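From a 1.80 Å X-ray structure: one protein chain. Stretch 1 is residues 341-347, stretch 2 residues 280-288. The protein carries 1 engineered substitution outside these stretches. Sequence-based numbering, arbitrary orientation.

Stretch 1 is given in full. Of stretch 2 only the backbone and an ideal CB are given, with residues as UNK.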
# COMPACT_ATOMS: atom_id res chain seq x y z
N SER A 341 17.64 -8.86 -12.52
CA SER A 341 17.17 -8.04 -13.64
C SER A 341 17.57 -6.58 -13.49
O SER A 341 17.90 -5.92 -14.47
CB SER A 341 15.65 -8.17 -13.79
OG SER A 341 15.31 -9.50 -14.18
N LEU A 342 17.54 -6.07 -12.26
CA LEU A 342 17.97 -4.70 -11.98
C LEU A 342 19.42 -4.45 -12.39
O LEU A 342 19.74 -3.45 -13.04
CB LEU A 342 17.80 -4.39 -10.49
CG LEU A 342 18.35 -3.04 -10.00
CD1 LEU A 342 17.63 -1.87 -10.68
CD2 LEU A 342 18.19 -2.95 -8.50
N PHE A 343 20.30 -5.36 -12.00
CA PHE A 343 21.71 -5.22 -12.37
C PHE A 343 21.89 -5.18 -13.88
O PHE A 343 22.70 -4.40 -14.40
CB PHE A 343 22.54 -6.34 -11.74
CG PHE A 343 22.87 -6.09 -10.30
CD1 PHE A 343 24.15 -5.74 -9.92
CD2 PHE A 343 21.90 -6.21 -9.32
CE1 PHE A 343 24.45 -5.52 -8.58
CE2 PHE A 343 22.20 -5.99 -7.99
CZ PHE A 343 23.47 -5.64 -7.63
N LYS A 344 21.11 -5.99 -14.59
CA LYS A 344 21.13 -6.01 -16.04
C LYS A 344 20.72 -4.68 -16.69
O LYS A 344 21.30 -4.27 -17.70
CB LYS A 344 20.26 -7.15 -16.58
CG LYS A 344 20.81 -8.56 -16.31
CD LYS A 344 22.29 -8.69 -16.63
CE LYS A 344 22.78 -10.13 -16.43
NZ LYS A 344 22.26 -10.66 -15.13
N VAL A 345 19.74 -3.98 -16.11
CA VAL A 345 19.26 -2.73 -16.71
C VAL A 345 20.19 -1.53 -16.50
O VAL A 345 20.10 -0.53 -17.21
CB VAL A 345 17.80 -2.36 -16.27
CG1 VAL A 345 16.85 -3.52 -16.49
CG2 VAL A 345 17.77 -1.88 -14.82
N VAL A 346 21.10 -1.63 -15.53
CA VAL A 346 22.06 -0.54 -15.32
C VAL A 346 23.46 -0.87 -15.84
O VAL A 346 24.38 -0.06 -15.70
CB VAL A 346 22.11 -0.11 -13.83
CG1 VAL A 346 20.72 0.25 -13.35
CG2 VAL A 346 22.73 -1.21 -12.97
N ALA A 347 23.61 -2.04 -16.44
CA ALA A 347 24.89 -2.45 -17.00
C ALA A 347 25.20 -1.65 -18.26
O ALA A 347 24.29 -1.24 -18.99
CB ALA A 347 24.89 -3.94 -17.30
OXT ALA A 347 26.36 -1.38 -18.57
N UNK A 280 22.82 -0.06 -7.58
CA UNK A 280 22.14 -0.33 -8.85
C UNK A 280 20.82 0.43 -8.93
O UNK A 280 20.48 0.99 -9.97
CB UNK A 280 21.89 -1.83 -9.02
N UNK A 281 20.06 0.43 -7.84
CA UNK A 281 18.79 1.15 -7.80
C UNK A 281 19.00 2.65 -8.02
O UNK A 281 18.21 3.30 -8.70
CB UNK A 281 18.08 0.91 -6.46
N UNK A 282 20.04 3.19 -7.42
CA UNK A 282 20.31 4.62 -7.53
C UNK A 282 20.64 5.00 -8.97
O UNK A 282 20.19 6.03 -9.46
CB UNK A 282 21.46 5.02 -6.60
N UNK A 283 21.43 4.17 -9.63
CA UNK A 283 21.74 4.39 -11.03
C UNK A 283 20.49 4.26 -11.90
O UNK A 283 20.26 5.09 -12.77
CB UNK A 283 22.81 3.40 -11.49
N UNK A 284 19.67 3.24 -11.65
CA UNK A 284 18.45 3.04 -12.42
C UNK A 284 17.55 4.27 -12.29
O UNK A 284 16.99 4.74 -13.29
CB UNK A 284 17.72 1.78 -11.95
N UNK A 285 17.42 4.79 -11.08
CA UNK A 285 16.60 5.98 -10.85
C UNK A 285 17.13 7.18 -11.63
O UNK A 285 16.37 7.93 -12.25
CB UNK A 285 16.55 6.31 -9.36
N UNK A 286 18.45 7.36 -11.62
CA UNK A 286 19.08 8.46 -12.34
C UNK A 286 18.86 8.28 -13.83
O UNK A 286 18.57 9.25 -14.55
CB UNK A 286 20.57 8.54 -12.02
N UNK A 287 18.96 7.05 -14.31
CA UNK A 287 18.75 6.77 -15.72
C UNK A 287 17.32 7.09 -16.13
O UNK A 287 17.10 7.73 -17.16
CB UNK A 287 19.08 5.31 -16.03
N UNK A 288 16.36 6.66 -15.31
CA UNK A 288 14.95 6.99 -15.53
C UNK A 288 14.73 8.50 -15.59
O UNK A 288 14.01 8.99 -16.45
CB UNK A 288 14.09 6.38 -14.42

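Stretch 2 is helical throughout, and its axis passes that of helix 341-345 at 9.3 Å with an angle of 50° between their directions. What stretch 1 offers is almost wholly apolar: L342, the ring of F343, V345 and V346. Helical backbone angles alone disfavour proline and glycine without fixing any residue, so the neighbours must do the discriminating.

Position 280 points toward stretch 1 where the backbones come close, its CA 6.0 Å from the CA of F343. The ideal CB already lies 3.9 Å from L342 CG, 4.1 Å from V346 CG2 and 4.3 Å from F343 CE2. With three apolar groups at contact distance, a small side chain fits best: alanine, perhaps serine, though stretch 1 offers a hydroxyl no obvious partner here. The residue is A280. Its CB sits over one face of the F343 ring, 4.2 Å from the centroid and 7° off the normal, a CH-pi contact. Its carbonyl is also covered: A280 O lies 3.5 Å from V346 CG1, while accepting the helical hydrogen bond from the N of position 284.

At 281 the CB points away, and the ideal CB has just L342 CD2 nearby, at 4.4 Å. Stretch 1 sets few limits, and many helix-compatible residues would serve. A281 is deposited; L342 CD2 packs closer to its backbone, 3.9 Å from A281 N. Position 282 also points away, with nothing of stretch 1 near, so its identity is undetermined from this side; it is A282.

Position 283 points toward stretch 1, its ideal CB 4.2 Å from V346 CG1. Only A347 follows V346, and its CB points away from stretch 2; a longer side chain here could lay its aliphatic part over the valine: glutamate, glutamine, lysine or methionine. No charge of stretch 1 lies close enough to decide among these; the residue is E283. Its CG packs 3.8 Å from V346 CB, and its carboxylate oxygens find hydrogen bonds outside the two stretches. E283 OE1 comes 3.7 Å from V346 O without bonding to it.

Position 284 faces stretch 1 squarely: its ideal CB is 3.6 Å from V346 CG1, 3.9 Å from L342 CD1 and 4.6 Å from V345 CG2. A small or modest apolar residue is called for, such as alanine, cysteine or perhaps valine. C284 takes the t rotamer (chi1 -169°), which brings SG 3.9 Å from V345 CG2, while its CB packs 3.7 Å from V346 CG1.

Positions 285 and 286 have no part of stretch 1 near their ideal CB atoms, so polar or charged residues are readily accommodated; they are K285 and K286.

Position 287 points toward stretch 1, but its CB has nothing within 5.5 Å. A longer apolar chain, leucine, isoleucine or methionine, could bridge the gap. L287 does so: CD1 reaches 4.2 Å from V345 O and 4.4 Å from V346 CA. Position 288 is out of reach and left open by stretch 1; it is I288.

Stretch 2, residues 280-288: AAAECKKLI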
# COMPACT_ATOMS: atom_id res chain seq x y z
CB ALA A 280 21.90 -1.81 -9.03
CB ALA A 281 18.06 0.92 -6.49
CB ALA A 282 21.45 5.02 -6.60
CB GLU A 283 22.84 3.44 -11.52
CG GLU A 283 23.03 3.49 -13.03
CD GLU A 283 24.39 3.03 -13.50
OE1 GLU A 283 25.00 2.17 -12.83
OE2 GLU A 283 24.84 3.54 -14.55
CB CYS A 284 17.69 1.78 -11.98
SG CYS A 284 16.33 1.34 -13.11
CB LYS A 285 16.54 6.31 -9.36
CG LYS A 285 15.58 5.44 -8.57
CD LYS A 285 15.66 5.76 -7.10
CE LYS A 285 15.84 4.50 -6.31
NZ LYS A 285 16.27 4.78 -4.90
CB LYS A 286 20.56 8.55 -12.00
CG LYS A 286 20.83 9.24 -10.67
CD LYS A 286 22.13 8.77 -10.02
CE LYS A 286 22.29 9.35 -8.61
NZ LYS A 286 23.60 8.98 -7.98
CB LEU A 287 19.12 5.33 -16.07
CG LEU A 287 20.62 5.01 -16.04
CD1 LEU A 287 20.85 3.56 -16.40
CD2 LEU A 287 21.41 5.92 -16.97
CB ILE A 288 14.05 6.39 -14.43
CG1 ILE A 288 14.00 4.86 -14.57
CG2 ILE A 288 12.64 6.97 -14.50
CD1 ILE A 288 13.31 4.16 -13.40
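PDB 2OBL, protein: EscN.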